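Local coordinates for protein putative thiosulfate sulfurtransferase YNJE (Escherichia coli, PDB 2WLR) that catalyses transfer of the outer sulfur of thiosulfate to cyanide, giving thiocyanate and sulfite, by way of a cysteine persulfide intermediate, at residues N19-D24 with H71-D76; G199-T204 with K257-F262; K159-S164 with I207-D212; Q117-F122 with R379-K384; A53-K58 with F333-G338. All coordinates share one frame; numbering follows the deposited sequence.

Contact 1 of 5, residues N19-D24 with H71-D76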
# COMPACT_ATOMS: atom_id res chain seq x y z
N ASN A 19 30.08 7.45 -4.29
CA ASN A 19 29.11 6.61 -5.00
C ASN A 19 28.58 5.48 -4.13
O ASN A 19 28.44 4.33 -4.56
CB ASN A 19 29.72 6.08 -6.30
CG ASN A 19 28.68 5.52 -7.27
OD1 ASN A 19 27.52 5.94 -7.25
ND2 ASN A 19 29.09 4.58 -8.11
N GLY A 20 28.28 5.82 -2.89
CA GLY A 20 27.76 4.87 -1.91
C GLY A 20 26.26 4.92 -1.80
O GLY A 20 25.60 5.71 -2.48
N LYS A 21 25.72 4.07 -0.94
CA LYS A 21 24.29 3.99 -0.70
C LYS A 21 24.02 4.04 0.81
O LYS A 21 24.75 3.46 1.61
CB LYS A 21 23.71 2.71 -1.28
CG LYS A 21 23.68 2.72 -2.82
CD LYS A 21 23.15 1.42 -3.41
CE LYS A 21 23.26 1.43 -4.93
NZ LYS A 21 24.69 1.35 -5.36
N ALA A 22 22.99 4.79 1.19
CA ALA A 22 22.53 4.84 2.58
C ALA A 22 21.43 3.79 2.81
O ALA A 22 20.59 3.55 1.94
CB ALA A 22 22.04 6.25 2.93
N ILE A 23 21.43 3.22 4.01
CA ILE A 23 20.41 2.23 4.38
C ILE A 23 19.80 2.62 5.74
O ILE A 23 20.48 2.73 6.75
CB ILE A 23 20.95 0.80 4.50
CG1 ILE A 23 21.58 0.38 3.17
CG2 ILE A 23 19.83 -0.12 4.95
CD1 ILE A 23 22.17 -1.04 3.17
N ASP A 24 18.50 2.90 5.69
CA ASP A 24 17.68 3.29 6.82
C ASP A 24 17.18 2.01 7.47
O ASP A 24 16.47 1.22 6.83
CB ASP A 24 16.52 4.13 6.26
CG ASP A 24 15.68 4.80 7.30
OD1 ASP A 24 15.48 4.29 8.40
OD2 ASP A 24 15.16 5.92 6.99
N HIS A 71 18.51 -4.09 -5.49
CA HIS A 71 18.84 -2.69 -5.20
C HIS A 71 20.23 -2.28 -5.68
O HIS A 71 20.72 -1.23 -5.31
CB HIS A 71 18.68 -2.41 -3.70
CG HIS A 71 17.29 -2.62 -3.21
ND1 HIS A 71 16.33 -1.63 -3.23
CD2 HIS A 71 16.68 -3.72 -2.73
CE1 HIS A 71 15.20 -2.13 -2.76
NE2 HIS A 71 15.38 -3.40 -2.46
N ASN A 72 20.87 -3.12 -6.49
CA ASN A 72 22.14 -2.74 -7.12
C ASN A 72 23.23 -2.32 -6.12
O ASN A 72 24.01 -1.37 -6.32
CB ASN A 72 21.90 -1.63 -8.16
CG ASN A 72 20.78 -1.98 -9.14
OD1 ASN A 72 20.82 -3.02 -9.81
ND2 ASN A 72 19.78 -1.11 -9.23
N LEU A 73 23.33 -3.08 -5.04
CA LEU A 73 24.39 -2.86 -4.07
C LEU A 73 25.63 -3.62 -4.51
O LEU A 73 25.65 -4.85 -4.50
CB LEU A 73 23.93 -3.32 -2.69
CG LEU A 73 22.95 -2.34 -2.05
CD1 LEU A 73 22.11 -3.03 -0.99
CD2 LEU A 73 23.72 -1.17 -1.43
N LYS A 74 26.66 -2.89 -4.91
CA LYS A 74 27.87 -3.57 -5.36
C LYS A 74 28.67 -4.06 -4.16
O LYS A 74 28.77 -3.35 -3.16
CB LYS A 74 28.69 -2.64 -6.25
CG LYS A 74 27.96 -2.27 -7.53
CD LYS A 74 27.45 -0.83 -7.51
CE LYS A 74 28.55 0.13 -7.94
NZ LYS A 74 29.63 0.34 -6.91
N THR A 75 29.23 -5.28 -4.27
CA THR A 75 29.93 -5.93 -3.16
C THR A 75 30.77 -4.97 -2.32
O THR A 75 30.67 -4.96 -1.08
CB THR A 75 30.86 -7.07 -3.69
OG1 THR A 75 30.08 -8.07 -4.35
CG2 THR A 75 31.64 -7.72 -2.56
N ASP A 76 31.58 -4.15 -2.99
CA ASP A 76 32.60 -3.35 -2.32
C ASP A 76 32.30 -1.86 -2.28
O ASP A 76 33.12 -1.11 -1.80
CB ASP A 76 33.97 -3.55 -2.98
CG ASP A 76 34.44 -5.00 -2.96
OD1 ASP A 76 34.02 -5.77 -2.07
OD2 ASP A 76 35.24 -5.37 -3.85

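Contact 2 of 5, residues G199-T204 with K257-F262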
# COMPACT_ATOMS: atom_id res chain seq x y z
N GLY A 199 -21.93 6.01 10.17
CA GLY A 199 -21.64 7.28 10.81
C GLY A 199 -20.55 8.09 10.17
O GLY A 199 -19.80 8.79 10.84
N ILE A 200 -20.45 7.99 8.85
CA ILE A 200 -19.41 8.65 8.07
C ILE A 200 -19.99 9.81 7.26
O ILE A 200 -20.86 9.59 6.40
CB ILE A 200 -18.73 7.66 7.12
CG1 ILE A 200 -18.15 6.47 7.90
CG2 ILE A 200 -17.65 8.38 6.29
CD1 ILE A 200 -17.71 5.27 7.01
N ARG A 201 -19.55 11.05 7.52
CA ARG A 201 -19.82 12.18 6.64
C ARG A 201 -18.63 12.39 5.72
O ARG A 201 -17.55 11.78 5.92
CB ARG A 201 -20.04 13.47 7.43
CG ARG A 201 -21.13 13.41 8.45
CD ARG A 201 -21.38 14.81 9.03
NE ARG A 201 -20.13 15.37 9.51
CZ ARG A 201 -19.60 15.15 10.72
NH1 ARG A 201 -20.22 14.41 11.64
NH2 ARG A 201 -18.42 15.71 11.02
N HIS A 202 -18.77 13.31 4.78
CA HIS A 202 -17.67 13.59 3.86
C HIS A 202 -16.40 14.08 4.60
O HIS A 202 -15.28 13.88 4.13
CB HIS A 202 -18.11 14.55 2.76
CG HIS A 202 -18.07 16.00 3.15
ND1 HIS A 202 -19.02 16.58 3.97
CD2 HIS A 202 -17.22 16.99 2.81
CE1 HIS A 202 -18.74 17.87 4.12
NE2 HIS A 202 -17.66 18.14 3.42
N ASP A 203 -16.60 14.72 5.75
CA ASP A 203 -15.51 15.30 6.53
C ASP A 203 -15.16 14.47 7.75
O ASP A 203 -14.46 14.95 8.65
CB ASP A 203 -15.84 16.76 6.94
CG ASP A 203 -17.10 16.89 7.76
OD1 ASP A 203 -17.85 15.91 7.93
OD2 ASP A 203 -17.33 18.04 8.23
N THR A 204 -15.62 13.22 7.80
CA THR A 204 -15.17 12.27 8.80
C THR A 204 -13.93 11.56 8.26
O THR A 204 -13.96 11.04 7.13
CB THR A 204 -16.21 11.17 9.05
OG1 THR A 204 -17.47 11.77 9.37
CG2 THR A 204 -15.78 10.22 10.18
N LYS A 257 -23.66 5.66 15.94
CA LYS A 257 -24.55 6.78 15.66
C LYS A 257 -24.55 7.04 14.15
O LYS A 257 -23.50 7.31 13.56
CB LYS A 257 -24.15 8.06 16.42
CG LYS A 257 -25.22 9.12 16.42
CD LYS A 257 -24.78 10.44 17.07
CE LYS A 257 -25.96 11.41 17.14
NZ LYS A 257 -25.57 12.85 17.07
N ALA A 258 -25.72 6.98 13.55
CA ALA A 258 -25.85 7.26 12.13
C ALA A 258 -25.68 8.73 11.77
O ALA A 258 -25.95 9.63 12.57
CB ALA A 258 -27.18 6.75 11.59
N GLU A 259 -25.20 8.96 10.55
CA GLU A 259 -25.05 10.30 10.01
C GLU A 259 -25.88 10.36 8.73
O GLU A 259 -25.41 10.09 7.64
CB GLU A 259 -23.59 10.62 9.73
CG GLU A 259 -22.75 10.79 11.01
CD GLU A 259 -22.91 12.16 11.70
OE1 GLU A 259 -23.60 13.06 11.17
OE2 GLU A 259 -22.33 12.34 12.79
N PRO A 260 -27.15 10.74 8.84
CA PRO A 260 -28.03 10.74 7.67
C PRO A 260 -27.69 11.74 6.55
O PRO A 260 -28.21 11.59 5.43
CB PRO A 260 -29.42 11.02 8.26
CG PRO A 260 -29.15 11.67 9.54
CD PRO A 260 -27.88 11.07 10.08
N ASP A 261 -26.89 12.75 6.85
CA ASP A 261 -26.54 13.79 5.88
C ASP A 261 -25.02 13.76 5.61
O ASP A 261 -24.22 14.14 6.44
CB ASP A 261 -26.94 15.18 6.39
CG ASP A 261 -28.43 15.28 6.70
OD1 ASP A 261 -29.23 15.14 5.75
OD2 ASP A 261 -28.78 15.46 7.89
N PHE A 262 -24.67 13.30 4.41
CA PHE A 262 -23.24 13.14 4.04
C PHE A 262 -22.51 14.46 3.91
O PHE A 262 -21.33 14.57 4.28
CB PHE A 262 -23.15 12.33 2.74
CG PHE A 262 -21.73 11.88 2.38
CD1 PHE A 262 -21.01 11.10 3.23
CD2 PHE A 262 -21.17 12.24 1.17
CE1 PHE A 262 -19.71 10.67 2.88
CE2 PHE A 262 -19.90 11.82 0.81
CZ PHE A 262 -19.17 11.05 1.68
O HOH W 1 -23.47 10.16 5.70

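Contact 3 of 5, residues K159-S164 with I207-D212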
# COMPACT_ATOMS: atom_id res chain seq x y z
N LYS A 159 -16.12 -12.36 11.62
CA LYS A 159 -15.58 -13.65 12.06
C LYS A 159 -14.45 -13.37 13.05
O LYS A 159 -14.69 -13.26 14.25
CB LYS A 159 -15.14 -14.49 10.85
CG LYS A 159 -16.33 -15.13 10.07
CD LYS A 159 -15.90 -15.69 8.72
CE LYS A 159 -15.72 -14.58 7.63
NZ LYS A 159 -16.97 -13.80 7.23
N LEU A 160 -13.24 -13.19 12.55
CA LEU A 160 -12.10 -12.93 13.42
C LEU A 160 -12.28 -11.68 14.28
O LEU A 160 -11.84 -11.65 15.43
CB LEU A 160 -10.84 -12.84 12.57
CG LEU A 160 -10.38 -14.18 12.02
CD1 LEU A 160 -9.28 -13.93 10.98
CD2 LEU A 160 -9.94 -15.11 13.17
N TYR A 161 -12.93 -10.66 13.73
CA TYR A 161 -13.26 -9.45 14.47
C TYR A 161 -13.95 -9.75 15.80
O TYR A 161 -13.68 -9.10 16.78
CB TYR A 161 -14.17 -8.55 13.63
CG TYR A 161 -14.72 -7.30 14.32
CD1 TYR A 161 -15.84 -7.37 15.18
CD2 TYR A 161 -14.17 -6.04 14.10
CE1 TYR A 161 -16.36 -6.24 15.77
CE2 TYR A 161 -14.70 -4.90 14.70
CZ TYR A 161 -15.80 -5.00 15.56
OH TYR A 161 -16.30 -3.87 16.15
N LEU A 162 -14.82 -10.74 15.83
CA LEU A 162 -15.51 -11.04 17.10
C LEU A 162 -14.53 -11.52 18.20
O LEU A 162 -14.79 -11.32 19.39
CB LEU A 162 -16.58 -12.11 16.90
CG LEU A 162 -17.71 -11.77 15.94
CD1 LEU A 162 -18.66 -12.97 15.76
CD2 LEU A 162 -18.47 -10.56 16.41
N ILE A 163 -13.45 -12.18 17.80
CA ILE A 163 -12.47 -12.70 18.73
C ILE A 163 -11.53 -11.58 19.21
O ILE A 163 -11.27 -11.44 20.39
CB ILE A 163 -11.66 -13.84 18.10
CG1 ILE A 163 -12.58 -14.98 17.63
CG2 ILE A 163 -10.59 -14.35 19.08
CD1 ILE A 163 -13.36 -15.65 18.73
N SER A 164 -11.01 -10.80 18.27
CA SER A 164 -10.12 -9.67 18.57
C SER A 164 -10.21 -8.64 17.45
O SER A 164 -10.22 -8.99 16.28
CB SER A 164 -8.67 -10.15 18.68
OG SER A 164 -7.90 -9.20 19.37
N ILE A 207 -10.24 5.52 9.00
CA ILE A 207 -9.05 4.67 9.00
C ILE A 207 -9.53 3.23 8.89
O ILE A 207 -10.15 2.70 9.80
CB ILE A 207 -8.17 4.92 10.25
CG1 ILE A 207 -7.83 6.41 10.37
CG2 ILE A 207 -6.91 4.09 10.20
CD1 ILE A 207 -8.07 6.94 11.72
N LEU A 208 -9.20 2.58 7.79
CA LEU A 208 -9.58 1.21 7.52
C LEU A 208 -8.42 0.27 7.72
O LEU A 208 -7.25 0.59 7.42
CB LEU A 208 -10.11 1.08 6.08
CG LEU A 208 -11.52 1.64 5.88
CD1 LEU A 208 -11.70 2.30 4.52
CD2 LEU A 208 -12.57 0.53 6.13
N TYR A 209 -8.74 -0.93 8.20
CA TYR A 209 -7.76 -2.00 8.25
C TYR A 209 -8.42 -3.30 7.96
O TYR A 209 -9.63 -3.43 8.07
CB TYR A 209 -7.01 -2.08 9.59
CG TYR A 209 -7.82 -2.66 10.74
CD1 TYR A 209 -8.71 -1.89 11.48
CD2 TYR A 209 -7.70 -4.00 11.09
CE1 TYR A 209 -9.45 -2.45 12.52
CE2 TYR A 209 -8.43 -4.54 12.12
CZ TYR A 209 -9.29 -3.77 12.82
OH TYR A 209 -10.03 -4.32 13.86
N GLY A 210 -7.62 -4.26 7.57
CA GLY A 210 -8.14 -5.60 7.32
C GLY A 210 -7.16 -6.63 7.81
O GLY A 210 -6.01 -6.34 8.01
N ARG A 211 -7.62 -7.87 7.97
CA ARG A 211 -6.70 -8.96 8.11
C ARG A 211 -5.90 -9.07 6.80
O ARG A 211 -4.74 -9.43 6.82
CB ARG A 211 -7.42 -10.29 8.42
CG ARG A 211 -7.30 -10.75 9.90
CD ARG A 211 -8.23 -10.02 10.86
NE ARG A 211 -8.03 -10.52 12.23
CZ ARG A 211 -8.64 -10.09 13.33
NH1 ARG A 211 -9.54 -9.12 13.30
NH2 ARG A 211 -8.31 -10.67 14.47
N ASP A 212 -6.54 -8.72 5.68
CA ASP A 212 -5.83 -8.54 4.41
C ASP A 212 -6.00 -7.08 4.01
O ASP A 212 -7.11 -6.55 4.03
CB ASP A 212 -6.43 -9.42 3.32
CG ASP A 212 -6.40 -10.90 3.66
OD1 ASP A 212 -5.35 -11.42 4.13
OD2 ASP A 212 -7.44 -11.55 3.44

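Contact 4 of 5, residues Q117-F122 with R379-K384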
# COMPACT_ATOMS: atom_id res chain seq x y z
N GLN A 117 13.63 12.97 2.48
CA GLN A 117 12.68 12.60 1.46
C GLN A 117 11.57 11.75 2.06
O GLN A 117 11.82 10.89 2.88
CB GLN A 117 13.34 11.79 0.34
CG GLN A 117 14.64 12.36 -0.22
CD GLN A 117 14.50 13.72 -0.79
OE1 GLN A 117 15.11 14.69 -0.28
NE2 GLN A 117 13.73 13.84 -1.85
N LYS A 118 10.34 11.96 1.62
CA LYS A 118 9.20 11.20 2.17
C LYS A 118 8.20 10.86 1.09
O LYS A 118 8.23 11.45 0.01
CB LYS A 118 8.52 12.00 3.27
CG LYS A 118 7.95 13.35 2.85
CD LYS A 118 7.61 14.25 4.05
CE LYS A 118 7.33 15.71 3.63
NZ LYS A 118 7.67 16.71 4.71
N LEU A 119 7.28 9.95 1.40
CA LEU A 119 6.07 9.83 0.60
C LEU A 119 5.30 11.11 0.63
O LEU A 119 5.05 11.63 1.70
CB LEU A 119 5.13 8.76 1.13
CG LEU A 119 5.55 7.33 1.10
CD1 LEU A 119 4.39 6.47 1.60
CD2 LEU A 119 5.95 6.91 -0.34
N PRO A 120 4.90 11.62 -0.53
CA PRO A 120 4.11 12.82 -0.61
C PRO A 120 2.93 12.82 0.35
O PRO A 120 2.65 13.84 0.96
CB PRO A 120 3.66 12.84 -2.07
CG PRO A 120 4.73 12.18 -2.77
CD PRO A 120 5.27 11.12 -1.87
N HIS A 121 2.28 11.66 0.51
CA HIS A 121 1.17 11.59 1.46
C HIS A 121 1.32 10.41 2.38
O HIS A 121 0.41 9.61 2.53
CB HIS A 121 -0.14 11.51 0.70
CG HIS A 121 -0.32 12.61 -0.29
ND1 HIS A 121 -0.62 13.90 0.08
CD2 HIS A 121 -0.19 12.62 -1.64
CE1 HIS A 121 -0.69 14.65 -1.01
NE2 HIS A 121 -0.41 13.90 -2.06
N PHE A 122 2.46 10.33 3.06
CA PHE A 122 2.73 9.28 4.02
C PHE A 122 1.60 9.12 5.08
O PHE A 122 1.37 8.02 5.59
CB PHE A 122 4.08 9.50 4.72
CG PHE A 122 4.10 10.63 5.68
CD1 PHE A 122 3.69 10.44 6.98
CD2 PHE A 122 4.48 11.91 5.29
CE1 PHE A 122 3.66 11.44 7.88
CE2 PHE A 122 4.46 12.94 6.21
CZ PHE A 122 4.02 12.71 7.51
N ARG A 379 -1.71 6.54 -4.70
CA ARG A 379 -2.22 7.77 -4.11
C ARG A 379 -1.26 8.31 -3.04
O ARG A 379 -0.89 9.50 -3.07
CB ARG A 379 -3.60 7.50 -3.53
CG ARG A 379 -4.23 8.69 -2.82
CD ARG A 379 -5.58 8.31 -2.25
NE ARG A 379 -6.18 9.32 -1.36
CZ ARG A 379 -6.36 9.19 -0.05
NH1 ARG A 379 -5.90 8.15 0.64
NH2 ARG A 379 -6.95 10.18 0.61
N ALA A 380 -0.79 7.44 -2.14
CA ALA A 380 0.15 7.82 -1.07
C ALA A 380 1.50 8.26 -1.67
O ALA A 380 2.20 9.14 -1.14
CB ALA A 380 0.34 6.65 -0.12
N MSE A 381 1.83 7.67 -2.81
CA MSE A 381 3.05 7.99 -3.56
C MSE A 381 2.95 9.30 -4.32
O MSE A 381 3.93 9.72 -4.96
CB MSE A 381 3.36 6.86 -4.53
CG MSE A 381 3.93 5.65 -3.84
SE MSE A 381 3.81 3.97 -4.87
CE MSE A 381 4.93 4.27 -6.38
N GLY A 382 1.76 9.91 -4.35
CA GLY A 382 1.57 11.20 -4.97
C GLY A 382 1.28 11.12 -6.45
O GLY A 382 1.37 12.14 -7.14
N TRP A 383 0.90 9.95 -6.97
CA TRP A 383 0.56 9.86 -8.38
C TRP A 383 -0.77 10.58 -8.57
O TRP A 383 -1.72 10.30 -7.85
CB TRP A 383 0.48 8.39 -8.81
CG TRP A 383 1.80 7.75 -8.94
CD1 TRP A 383 2.92 7.99 -8.18
CD2 TRP A 383 2.20 6.84 -9.96
NE1 TRP A 383 3.97 7.25 -8.66
CE2 TRP A 383 3.55 6.52 -9.75
CE3 TRP A 383 1.52 6.23 -11.01
CZ2 TRP A 383 4.25 5.64 -10.58
CZ3 TRP A 383 2.21 5.36 -11.85
CH2 TRP A 383 3.56 5.07 -11.63
N LYS A 384 -0.82 11.52 -9.51
CA LYS A 384 -1.91 12.51 -9.53
C LYS A 384 -3.11 12.05 -10.34
O LYS A 384 -4.19 12.62 -10.21
CB LYS A 384 -1.43 13.87 -10.06
CG LYS A 384 -0.33 14.51 -9.23
CD LYS A 384 0.05 15.89 -9.72
CE LYS A 384 1.21 16.48 -8.91
NZ LYS A 384 2.50 15.71 -9.08

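Contact 5 of 5, residues A53-K58 with F333-G338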
# COMPACT_ATOMS: atom_id res chain seq x y z
N ALA A 53 15.57 -3.46 10.63
CA ALA A 53 16.10 -4.55 11.45
C ALA A 53 14.99 -5.50 11.88
O ALA A 53 15.23 -6.68 12.02
CB ALA A 53 16.84 -4.04 12.69
N SER A 54 13.78 -4.99 12.07
CA SER A 54 12.62 -5.81 12.44
C SER A 54 12.19 -6.81 11.38
O SER A 54 11.42 -7.71 11.69
CB SER A 54 11.43 -4.91 12.79
OG SER A 54 10.99 -4.18 11.67
N TRP A 55 12.68 -6.67 10.15
CA TRP A 55 12.37 -7.65 9.12
C TRP A 55 13.30 -8.83 9.08
O TRP A 55 12.96 -9.83 8.45
CB TRP A 55 12.47 -7.03 7.73
CG TRP A 55 11.65 -5.82 7.46
CD1 TRP A 55 10.57 -5.40 8.15
CD2 TRP A 55 11.83 -4.90 6.39
NE1 TRP A 55 10.09 -4.22 7.59
CE2 TRP A 55 10.83 -3.93 6.48
CE3 TRP A 55 12.75 -4.83 5.35
CZ2 TRP A 55 10.79 -2.83 5.60
CZ3 TRP A 55 12.68 -3.79 4.48
CH2 TRP A 55 11.70 -2.80 4.61
N LEU A 56 14.47 -8.71 9.68
CA LEU A 56 15.55 -9.67 9.46
C LEU A 56 15.21 -11.11 9.83
O LEU A 56 15.63 -12.01 9.12
CB LEU A 56 16.83 -9.24 10.17
CG LEU A 56 17.45 -7.96 9.61
CD1 LEU A 56 18.56 -7.49 10.56
CD2 LEU A 56 17.95 -8.13 8.17
N ASP A 57 14.44 -11.29 10.90
CA ASP A 57 14.01 -12.63 11.35
C ASP A 57 13.00 -13.26 10.40
O ASP A 57 12.63 -14.43 10.58
CB ASP A 57 13.47 -12.58 12.79
CG ASP A 57 12.16 -11.81 12.93
OD1 ASP A 57 11.68 -11.19 11.97
OD2 ASP A 57 11.60 -11.82 14.06
N LYS A 58 12.56 -12.51 9.40
CA LYS A 58 11.66 -13.02 8.37
C LYS A 58 12.28 -12.95 6.98
O LYS A 58 11.57 -13.04 5.97
CB LYS A 58 10.34 -12.25 8.36
CG LYS A 58 9.52 -12.48 9.62
CD LYS A 58 8.30 -11.56 9.70
CE LYS A 58 8.66 -10.08 9.84
NZ LYS A 58 9.30 -9.74 11.15
N PHE A 333 4.14 -6.26 -3.47
CA PHE A 333 3.97 -4.94 -2.91
C PHE A 333 4.30 -4.84 -1.43
O PHE A 333 4.16 -3.74 -0.87
CB PHE A 333 2.54 -4.51 -3.18
CG PHE A 333 2.31 -4.19 -4.62
CD1 PHE A 333 2.60 -2.92 -5.11
CD2 PHE A 333 1.81 -5.15 -5.48
CE1 PHE A 333 2.42 -2.63 -6.46
CE2 PHE A 333 1.62 -4.84 -6.84
CZ PHE A 333 1.92 -3.58 -7.29
N HIS A 334 4.73 -5.95 -0.81
CA HIS A 334 4.83 -6.01 0.65
C HIS A 334 6.25 -6.29 1.10
O HIS A 334 6.98 -7.02 0.44
CB HIS A 334 3.98 -7.12 1.23
CG HIS A 334 2.51 -6.98 0.99
ND1 HIS A 334 1.66 -8.05 1.09
CD2 HIS A 334 1.76 -5.91 0.67
CE1 HIS A 334 0.43 -7.64 0.80
NE2 HIS A 334 0.46 -6.34 0.56
N ASN A 335 6.65 -5.63 2.19
CA ASN A 335 7.82 -5.97 2.98
C ASN A 335 7.60 -7.27 3.74
O ASN A 335 6.48 -7.79 3.78
CB ASN A 335 8.13 -4.82 3.96
CG ASN A 335 8.55 -3.54 3.29
OD1 ASN A 335 8.08 -2.45 3.66
ND2 ASN A 335 9.38 -3.64 2.30
N PRO A 336 8.64 -7.77 4.42
CA PRO A 336 8.47 -9.02 5.14
C PRO A 336 7.48 -8.96 6.29
O PRO A 336 7.03 -10.00 6.74
CB PRO A 336 9.88 -9.29 5.66
CG PRO A 336 10.77 -8.73 4.61
CD PRO A 336 10.07 -7.43 4.26
N ASP A 337 7.14 -7.75 6.76
CA ASP A 337 6.14 -7.57 7.81
C ASP A 337 4.76 -7.16 7.28
O ASP A 337 3.87 -6.81 8.06
CB ASP A 337 6.63 -6.52 8.83
CG ASP A 337 6.83 -5.14 8.23
OD1 ASP A 337 6.54 -4.99 7.01
OD2 ASP A 337 7.22 -4.24 9.00
N GLY A 338 4.59 -7.20 5.96
CA GLY A 338 3.30 -6.95 5.36
C GLY A 338 3.01 -5.51 4.98
O GLY A 338 2.02 -5.24 4.34
O HOH W 2 8.49 -4.57 11.29

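Contact 1 of 5, residues N19-D24 with H71-D76
Lys21 opens strand 21-24 and faces Leu73 of an irregular loop, the CA atoms of Lys21 and Leu73 lying 7.6 Å apart with no backbone pairing between the two segments. The setting is the first rhodanese domain, an alpha/beta fold with a parallel sheet. Strand 21-24 is an inner strand of that sheet, and 71-76 lies in the loop between helix 61-70 and the neighbouring strand 79-82. Asn19, with positive phi, is the C' residue of the Schellman motif that ends helix 12-17 and turns the chain into the strand. The lysine chain runs extended as far as CE and crosses the leucine side chain, Lys21 CD meeting Leu73 CD2 at 3.3 Å, tighter than usual. Leu73 packs on Trp67 and Ile68 of helix 61-70 and on Val79, so the aliphatic part of the lysine lies against this apolar cluster. A bend at the last torsion (chi4 70°) swings the ammonium toward the loop backbone. Lys74 NZ stands 5.3 Å from Lys21 NZ, a like charge whose repulsion the carbonyl partner would probably offset in part. That partner is Asn72 O, which accepts from Lys21 NZ at 3.0 Å, the donor tilted 35° from the carbonyl plane.

Contact 2 of 5, residues G199-T204 with K257-F262
Phe262 CG is anti to its backbone N (chi1 -169°), and one face of the ring turns to His202 N, 3.3 Å above its plane; His202 CG sits between its N and carbonyl carbon (chi1 82°), and chi2 (-75°) turns ND1 to Phe262 O. That oxygen is gripped twice from one residue: by His202 N at 2.9 Å, nearly straight, and by His202 ND1 at 3.1 Å, in the imidazole plane. His202 CB makes a CH-pi contact over the phenyl face, 4.0 Å from the ring centroid. An alanine in place of Phe262 would probably leave His202 CB without its aromatic partner and open a gap beside Leu195 and Val228. Farther along, Arg201 NH1 reaches Glu259 OE2 at 3.2 Å in a weak bond, and Arg201 NE holds Asp203 OD1 at 2.8 Å; Asp147 joins this salt-bridge network. A water donates to both Ile200 O and Glu259 O. Gly199 ends the preceding helix in a Schellman motif, and segment 257-262 packs on this helix-to-strand turn of a rhodanese domain.

Contact 3 of 5, residues K159-S164 with I207-D212
Leu160 begins a short helical turn with few regular bonds in the second rhodanese domain, facing the loop that follows strand 205-209 of the domain's parallel sheet. Its CB sits over the centre of the Arg211 guanidinium, 3.6 Å from Arg211 CZ, while Leu160 CD1 touches Arg211 NE at 3.8 Å, the two side chains crossing at a slant. Tyr161 then turns inward: its ring approaches Tyr209 OH obliquely, at 4.5 Å from Tyr161 CD2, and stacks on His165. The two phenols do not bond each other; Tyr161 OH goes to Ala169 O, and Tyr209 OH takes the amide of Ile166. At Ser164 the backbone carbonyl becomes the target of the arginine. A bend in the Arg211 chain at chi2 (78°) is followed by an extended run to the guanidinium. Arg211 NH1 also forms a salt bridge with Glu152, and the group makes a cation-pi contact with Trp238. The bonds and the leucine limit the guanidinium's rotation, and Glu152 probably offsets its charge. Both terminal nitrogens converge end-on on one atom: Arg211 NH1 and NH2 each lie 3.1 Å from Ser164 O, which is in the guanidinium plane, NH1 approaching nearly along the C=O axis.

Contact 4 of 5, residues Q117-F122 with R379-K384
His121 N donates to Ala380 O at 3.0 Å, the one hydrogen bond joining the two segments. The acceptor belongs to the last turn of helix 369-380, and its carbonyl is hemmed in by carbon: Leu119 CB lies 3.7 Å from Ala380 O. Pro120 CG rests on the next carbonyl, 3.4 Å from Met381 O, while Pro120 CB meets Gly382 CA. The imidazole reaches over the helix end so that His121 CD2 approaches Arg379 O at 3.5 Å, and Gly382 CA lies at the ring edge. Gly382, with positive phi, closes the helix in a Schellman motif, and a side chain there would run into Pro120 CG. One step out, Leu119 CD2 touches CG of Met381, present as selenomethionine, and Ala343 of helix 343-351 lies against both residues. The Arg379 side chain carries its NH1 to Val231 O. Phe122 meets Trp34 edge-to-face, and the backbone of Leu119 bonds with Asn32. The loop between strands 103-105 and 125-126 is thus docked on the end of helix 369-380. Carbonyls at a helix C-terminus lack partners in the next turn, and here an amide from a distant part of the chain supplies one.

Contact 5 of 5, residues A53-K58 with F333-G338
An irregular helical stretch meets a type I beta turn, with the CA atoms of Trp55 and Pro336 5.7 Å apart: residues 53-57 coil with helical torsions but without regular helix bonding, and the turn runs from Asn335 to Gly338. That turn packs on one face of the indole. Pro336 CD sits over the five-membered ring, 4.0 Å from the centroid, and Asn335 CB lies over the six-membered ring at 4.1 Å, both CH-pi contacts on the same face. At the ring edge, Trp55 NE1 gives Asp337 OD2 a weak bond of 3.2 Å. A water donates to the same oxygen and also bonds Ser54 OG, while Asp337 OD1 is taken by Thr339. An alanine in place of Trp55 would probably leave Pro336 and Asn335 without their flat support and cost Asp337 OD2 its indole partner. Beside the proline, Lys58 CB packs 4.0 Å from Pro336 CB. The lysine chain then bends at chi3 and chi4, back into its own segment, where Lys58 NZ holds Ser54 O at 3.0 Å and Asp57 OD1 at 2.9 Å. CH-pi and apolar packing on an indole chiefly join the first rhodanese domain to the third; the ammonium is probably largely offset locally, leaving charge a lesser part.

Contacts 1 and 3 each stay within one rhodanese domain, the first and the second, whereas contact 5 ties the first domain, and contact 4 the loop before strand 125-126, to the third, some 260 residues later. Contact 2 fastens the loop before strand 273-274 onto the second domain. Contacts 1 and 5 are surface contacts; 2, 3 and 4 are partly buried, and 4 is the innermost, its centre about 11 Å from the centre of the chain. In contacts 1 and 3 a long cationic side chain seeks a backbone carbonyl, contact 4 relies on a main-chain bond, contact 2 adds a salt-bridge network, and contact 5 is mostly CH-pi. Segment 199-204 leads into strand 205-209, and 207-212 holds its end.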